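Local coordinates for protein collagen adhesin (Staphylococcus aureus, PDB 2F68) that binds collagen as an adhesin of the bacterial surface, probably closing its extracellular domains around the ligand in a "collagen hug", at residues S178-Q191 with V271-E285. Residues are numbered along the deposited sequence; the frame is centred on the assembly and turned at random.
Sequences SYVSKDITIKDQIQ and VNNSQAWYQEHGKEE
The side-chain amide nitrogen of N272 shows how a buried polar atom in a β-sheet is shared: ND2 gives D188 OD1 a nearly straight hydrogen bond of 2.8 Å and makes a weaker, bent one to the backbone oxygen of Q189. D188 OD1 is met on its syn side, somewhat out of the carboxylate plane, the carboxylate and amide planes lying 45° apart. Both side chains leave with CG anti to the backbone N (N272 chi1 -175°), which lets them cross at about a right angle on the inner face, where N272 OD1 is bonded to Y258 OH. On that face the CD1 end of I186 also meets A276 CB at 3.8 Å. On the other face the amides of Q189 and Q275 lie nearly coplanar and exchange two hydrogen bonds, Q275 NE2 to Q189 OE1 at 3.0 Å and Q189 NE2 to Q275 OE1 at 2.9 Å. Farther along, K187 lays its extended chain by W277, CD 3.7 Å from CZ3, while T185 O sits at the indole edge. Beyond the strands, K182 bends at chi3 (-79°) and brings NZ to E285 OE2 in a 2.9 Å salt bridge. Paired backbone bonds from T185 with W277 to Q189 with N273 join strands 184-190 and 269-278 as antiparallel neighbours in one sheet of the β-sandwich collagen-binding domain, its inner side chains packing on strands 166-173 and 252-262 of the other sheet.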
loop_
_atom_site.group_PDB
_atom_site.type_symbol
_atom_site.label_atom_id
_atom_site.label_comp_id
_atom_site.label_asym_id
_atom_site.label_seq_id
_atom_site.Cartn_x
_atom_site.Cartn_y
_atom_site.Cartn_z
ATOM N N SER A 178 -29.048 7.016 -0.724
ATOM C CA SER A 178 -30.412 6.717 -1.154
ATOM C C SER A 178 -31.269 6.192 -0.004
ATOM O O SER A 178 -30.747 5.663 0.980
ATOM C CB SER A 178 -30.400 5.709 -2.307
ATOM O OG SER A 178 -29.780 4.494 -1.921
ATOM N N TYR A 179 -32.586 6.348 -0.139
ATOM C CA TYR A 179 -33.541 5.829 0.837
ATOM C C TYR A 179 -33.568 4.304 0.799
ATOM O O TYR A 179 -33.557 3.700 -0.275
ATOM C CB TYR A 179 -34.943 6.396 0.575
ATOM C CG TYR A 179 -36.010 5.900 1.533
ATOM C CD1 TYR A 179 -36.231 6.537 2.754
ATOM C CD2 TYR A 179 -36.802 4.797 1.214
ATOM C CE1 TYR A 179 -37.211 6.085 3.636
ATOM C CE2 TYR A 179 -37.783 4.337 2.087
ATOM C CZ TYR A 179 -37.982 4.985 3.295
ATOM O OH TYR A 179 -38.951 4.534 4.161
ATOM N N VAL A 180 -33.603 3.693 1.981
ATOM C CA VAL A 180 -33.610 2.237 2.099
ATOM C C VAL A 180 -34.895 1.739 2.779
ATOM O O VAL A 180 -35.374 2.340 3.745
ATOM C CB VAL A 180 -32.313 1.716 2.798
ATOM C CG1 VAL A 180 -32.324 1.982 4.304
ATOM C CG2 VAL A 180 -32.086 0.241 2.500
ATOM N N SER A 181 -35.451 0.652 2.249
ATOM C CA SER A 181 -36.724 0.108 2.728
ATOM C C SER A 181 -36.567 -0.874 3.890
ATOM O O SER A 181 -37.523 -1.130 4.626
ATOM C CB SER A 181 -37.492 -0.552 1.577
ATOM O OG SER A 181 -36.734 -1.595 0.987
ATOM N N LYS A 182 -35.362 -1.419 4.047
ATOM C CA LYS A 182 -35.069 -2.385 5.109
ATOM C C LYS A 182 -33.739 -2.094 5.810
ATOM O O LYS A 182 -32.996 -1.199 5.401
ATOM C CB LYS A 182 -35.100 -3.821 4.565
ATOM C CG LYS A 182 -34.155 -4.090 3.392
ATOM C CD LYS A 182 -34.192 -5.549 2.950
ATOM C CE LYS A 182 -33.360 -6.443 3.862
ATOM N NZ LYS A 182 -33.395 -7.867 3.428
ATOM N N ASP A 183 -33.451 -2.852 6.868
ATOM C CA ASP A 183 -32.214 -2.698 7.633
ATOM C C ASP A 183 -31.006 -3.239 6.873
ATOM O O ASP A 183 -31.046 -4.347 6.332
ATOM C CB ASP A 183 -32.331 -3.392 8.995
ATOM C CG ASP A 183 -33.365 -2.743 9.905
ATOM O OD1 ASP A 183 -34.058 -1.798 9.469
ATOM O OD2 ASP A 183 -33.485 -3.183 11.068
ATOM N N ILE A 184 -29.937 -2.446 6.834
ATOM C CA ILE A 184 -28.707 -2.827 6.141
ATOM C C ILE A 184 -27.874 -3.764 7.015
ATOM O O ILE A 184 -27.538 -3.431 8.155
ATOM C CB ILE A 184 -27.861 -1.591 5.729
ATOM C CG1 ILE A 184 -28.735 -0.540 5.032
ATOM C CG2 ILE A 184 -26.699 -2.015 4.828
ATOM C CD1 ILE A 184 -28.135 0.857 4.998
ATOM N N THR A 185 -27.552 -4.935 6.471
ATOM C CA THR A 185 -26.769 -5.939 7.188
ATOM C C THR A 185 -25.517 -6.323 6.400
ATOM O O THR A 185 -25.606 -6.787 5.260
ATOM C CB THR A 185 -27.609 -7.203 7.499
ATOM O OG1 THR A 185 -28.873 -6.818 8.055
ATOM C CG2 THR A 185 -26.882 -8.110 8.486
ATOM N N ILE A 186 -24.356 -6.115 7.016
ATOM C CA ILE A 186 -23.071 -6.453 6.408
ATOM C C ILE A 186 -22.334 -7.471 7.279
ATOM O O ILE A 186 -22.080 -7.220 8.459
ATOM C CB ILE A 186 -22.171 -5.195 6.195
ATOM C CG1 ILE A 186 -22.950 -4.036 5.545
ATOM C CG2 ILE A 186 -20.904 -5.551 5.407
ATOM C CD1 ILE A 186 -23.468 -4.296 4.128
ATOM N N LYS A 187 -22.003 -8.619 6.693
ATOM C CA LYS A 187 -21.262 -9.665 7.396
ATOM C C LYS A 187 -19.865 -9.839 6.802
ATOM O O LYS A 187 -19.690 -10.508 5.780
ATOM C CB LYS A 187 -22.032 -10.991 7.379
ATOM C CG LYS A 187 -23.275 -11.004 8.258
ATOM C CD LYS A 187 -23.906 -12.386 8.303
ATOM C CE LYS A 187 -25.161 -12.392 9.159
ATOM N NZ LYS A 187 -25.797 -13.738 9.203
ATOM N N ASP A 188 -18.878 -9.228 7.454
ATOM C CA ASP A 188 -17.497 -9.233 6.976
ATOM C C ASP A 188 -16.674 -10.343 7.629
ATOM O O ASP A 188 -16.813 -10.613 8.824
ATOM C CB ASP A 188 -16.847 -7.866 7.224
ATOM C CG ASP A 188 -15.499 -7.720 6.539
ATOM O OD1 ASP A 188 -14.502 -8.278 7.045
ATOM O OD2 ASP A 188 -15.434 -7.029 5.501
ATOM N N GLN A 189 -15.823 -10.981 6.827
ATOM C CA GLN A 189 -14.910 -12.020 7.301
ATOM C C GLN A 189 -13.497 -11.743 6.791
ATOM O O GLN A 189 -13.268 -11.682 5.580
ATOM C CB GLN A 189 -15.362 -13.414 6.843
ATOM C CG GLN A 189 -16.768 -13.826 7.275
ATOM C CD GLN A 189 -17.848 -13.379 6.303
ATOM O OE1 GLN A 189 -17.631 -13.326 5.091
ATOM N NE2 GLN A 189 -19.024 -13.063 6.833
ATOM N N ILE A 190 -12.561 -11.569 7.720
ATOM C CA ILE A 190 -11.161 -11.326 7.374
ATOM C C ILE A 190 -10.405 -12.654 7.345
ATOM O O ILE A 190 -10.387 -13.389 8.335
ATOM C CB ILE A 190 -10.485 -10.329 8.352
ATOM C CG1 ILE A 190 -11.379 -9.103 8.577
ATOM C CG2 ILE A 190 -9.116 -9.906 7.825
ATOM C CD1 ILE A 190 -11.113 -8.360 9.875
ATOM N N GLN A 191 -9.790 -12.950 6.202
ATOM C CA GLN A 191 -9.121 -14.235 5.980
ATOM C C GLN A 191 -7.769 -14.330 6.694
ATOM O O GLN A 191 -7.310 -13.364 7.307
ATOM C CB GLN A 191 -8.968 -14.518 4.478
ATOM C CG GLN A 191 -10.275 -14.472 3.677
ATOM C CD GLN A 191 -11.325 -15.455 4.175
ATOM O OE1 GLN A 191 -12.447 -15.066 4.504
ATOM N NE2 GLN A 191 -10.966 -16.734 4.235
ATOM N N VAL A 271 -6.795 -11.380 1.642
ATOM C CA VAL A 271 -8.190 -11.377 1.205
ATOM C C VAL A 271 -9.137 -10.971 2.334
ATOM O O VAL A 271 -8.934 -11.336 3.494
ATOM C CB VAL A 271 -8.617 -12.766 0.646
ATOM C CG1 VAL A 271 -9.918 -12.661 -0.144
ATOM C CG2 VAL A 271 -7.522 -13.363 -0.233
ATOM N N ASN A 272 -10.163 -10.204 1.976
ATOM C CA ASN A 272 -11.250 -9.863 2.885
ATOM C C ASN A 272 -12.588 -10.102 2.189
ATOM O O ASN A 272 -12.790 -9.669 1.052
ATOM C CB ASN A 272 -11.120 -8.411 3.358
ATOM C CG ASN A 272 -12.157 -8.028 4.406
ATOM O OD1 ASN A 272 -12.615 -6.887 4.444
ATOM N ND2 ASN A 272 -12.523 -8.973 5.264
ATOM N N ASN A 273 -13.485 -10.812 2.869
ATOM C CA ASN A 273 -14.780 -11.183 2.299
ATOM C C ASN A 273 -15.951 -10.572 3.062
ATOM O O ASN A 273 -15.891 -10.423 4.282
ATOM C CB ASN A 273 -14.925 -12.708 2.249
ATOM C CG ASN A 273 -13.863 -13.375 1.384
ATOM O OD1 ASN A 273 -13.404 -12.811 0.389
ATOM N ND2 ASN A 273 -13.477 -14.589 1.759
ATOM N N SER A 274 -17.011 -10.220 2.335
ATOM C CA SER A 274 -18.207 -9.629 2.941
ATOM C C SER A 274 -19.488 -9.947 2.170
ATOM O O SER A 274 -19.481 -10.037 0.940
ATOM C CB SER A 274 -18.047 -8.113 3.093
ATOM O OG SER A 274 -17.925 -7.479 1.832
ATOM N N GLN A 275 -20.581 -10.113 2.912
ATOM C CA GLN A 275 -21.906 -10.350 2.336
ATOM C C GLN A 275 -22.856 -9.227 2.747
ATOM O O GLN A 275 -22.790 -8.738 3.877
ATOM C CB GLN A 275 -22.464 -11.705 2.780
ATOM C CG GLN A 275 -21.652 -12.920 2.324
ATOM C CD GLN A 275 -20.482 -13.238 3.244
ATOM O OE1 GLN A 275 -20.612 -13.220 4.469
ATOM N NE2 GLN A 275 -19.332 -13.539 2.651
ATOM N N ALA A 276 -23.738 -8.829 1.834
ATOM C CA ALA A 276 -24.608 -7.672 2.056
ATOM C C ALA A 276 -26.099 -7.983 1.931
ATOM O O ALA A 276 -26.525 -8.679 1.007
ATOM C CB ALA A 276 -24.222 -6.537 1.117
ATOM N N TRP A 277 -26.878 -7.453 2.872
ATOM C CA TRP A 277 -28.336 -7.542 2.844
ATOM C C TRP A 277 -28.949 -6.143 2.856
ATOM O O TRP A 277 -28.939 -5.461 3.885
ATOM C CB TRP A 277 -28.857 -8.349 4.036
ATOM C CG TRP A 277 -28.644 -9.828 3.925
ATOM C CD1 TRP A 277 -29.532 -10.749 3.447
ATOM C CD2 TRP A 277 -27.475 -10.560 4.309
ATOM N NE1 TRP A 277 -28.986 -12.008 3.504
ATOM C CE2 TRP A 277 -27.724 -11.923 4.030
ATOM C CE3 TRP A 277 -26.237 -10.197 4.860
ATOM C CZ2 TRP A 277 -26.782 -12.925 4.283
ATOM C CZ3 TRP A 277 -25.301 -11.195 5.111
ATOM C CH2 TRP A 277 -25.580 -12.543 4.821
ATOM N N TYR A 278 -29.472 -5.721 1.705
ATOM C CA TYR A 278 -30.090 -4.399 1.565
ATOM C C TYR A 278 -31.109 -4.339 0.427
ATOM O O TYR A 278 -31.136 -5.216 -0.439
ATOM C CB TYR A 278 -29.021 -3.311 1.378
ATOM C CG TYR A 278 -28.192 -3.450 0.118
ATOM C CD1 TYR A 278 -28.619 -2.892 -1.089
ATOM C CD2 TYR A 278 -26.973 -4.127 0.134
ATOM C CE1 TYR A 278 -27.861 -3.014 -2.248
ATOM C CE2 TYR A 278 -26.205 -4.255 -1.021
ATOM C CZ TYR A 278 -26.655 -3.695 -2.206
ATOM O OH TYR A 278 -25.900 -3.818 -3.351
ATOM N N GLN A 279 -31.939 -3.297 0.440
ATOM C CA GLN A 279 -32.878 -3.028 -0.649
ATOM C C GLN A 279 -33.179 -1.536 -0.777
ATOM O O GLN A 279 -33.885 -0.961 0.057
ATOM C CB GLN A 279 -34.179 -3.825 -0.469
ATOM C CG GLN A 279 -35.190 -3.632 -1.604
ATOM C CD GLN A 279 -36.465 -4.443 -1.423
ATOM O OE1 GLN A 279 -36.645 -5.136 -0.421
ATOM N NE2 GLN A 279 -37.358 -4.355 -2.403
ATOM N N GLU A 280 -32.633 -0.920 -1.823
ATOM C CA GLU A 280 -32.975 0.455 -2.179
ATOM C C GLU A 280 -34.420 0.480 -2.656
ATOM O O GLU A 280 -34.818 -0.354 -3.475
ATOM C CB GLU A 280 -32.061 0.980 -3.289
ATOM C CG GLU A 280 -30.589 1.067 -2.918
ATOM C CD GLU A 280 -29.737 1.650 -4.033
ATOM O OE1 GLU A 280 -29.983 2.808 -4.435
ATOM O OE2 GLU A 280 -28.813 0.952 -4.501
ATOM N N HIS A 281 -35.205 1.420 -2.137
ATOM C CA HIS A 281 -36.614 1.515 -2.509
ATOM C C HIS A 281 -36.762 1.983 -3.955
ATOM O O HIS A 281 -36.512 3.147 -4.279
ATOM C CB HIS A 281 -37.385 2.419 -1.546
ATOM C CG HIS A 281 -38.868 2.230 -1.607
ATOM N ND1 HIS A 281 -39.714 3.162 -2.165
ATOM C CD2 HIS A 281 -39.653 1.207 -1.193
ATOM C CE1 HIS A 281 -40.959 2.725 -2.084
ATOM N NE2 HIS A 281 -40.949 1.541 -1.499
ATOM N N GLY A 282 -37.164 1.051 -4.815
ATOM C CA GLY A 282 -37.194 1.266 -6.258
ATOM C C GLY A 282 -36.285 0.286 -6.976
ATOM O O GLY A 282 -36.330 0.167 -8.202
ATOM N N LYS A 283 -35.461 -0.416 -6.200
ATOM C CA LYS A 283 -34.528 -1.410 -6.725
ATOM C C LYS A 283 -34.827 -2.797 -6.158
ATOM O O LYS A 283 -35.556 -2.931 -5.172
ATOM C CB LYS A 283 -33.081 -1.009 -6.408
ATOM C CG LYS A 283 -32.627 0.319 -7.017
ATOM C CD LYS A 283 -32.338 0.199 -8.507
ATOM C CE LYS A 283 -31.921 1.537 -9.096
ATOM N NZ LYS A 283 -31.646 1.441 -10.557
ATOM N N GLU A 284 -34.260 -3.822 -6.792
ATOM C CA GLU A 284 -34.444 -5.212 -6.372
ATOM C C GLU A 284 -33.701 -5.514 -5.072
ATOM O O GLU A 284 -32.651 -4.925 -4.797
ATOM C CB GLU A 284 -33.992 -6.170 -7.478
ATOM C CG GLU A 284 -34.850 -6.118 -8.740
ATOM C CD GLU A 284 -34.228 -6.857 -9.912
ATOM O OE1 GLU A 284 -33.021 -6.664 -10.176
ATOM O OE2 GLU A 284 -34.953 -7.624 -10.581
ATOM N N GLU A 285 -34.253 -6.432 -4.281
ATOM C CA GLU A 285 -33.692 -6.786 -2.978
ATOM C C GLU A 285 -32.410 -7.605 -3.109
ATOM O O GLU A 285 -32.375 -8.617 -3.814
ATOM C CB GLU A 285 -34.725 -7.540 -2.132
ATOM C CG GLU A 285 -34.344 -7.689 -0.658
ATOM C CD GLU A 285 -35.337 -8.521 0.139
ATOM O OE1 GLU A 285 -36.023 -9.383 -0.452
ATOM O OE2 GLU A 285 -35.426 -8.317 1.368
HETATM O O HOH W 1 -34.370 4.591 -2.818
HETATM O O HOH W 2 -37.269 -4.074 1.968
HETATM O O HOH W 3 -15.930 -15.707 3.630
#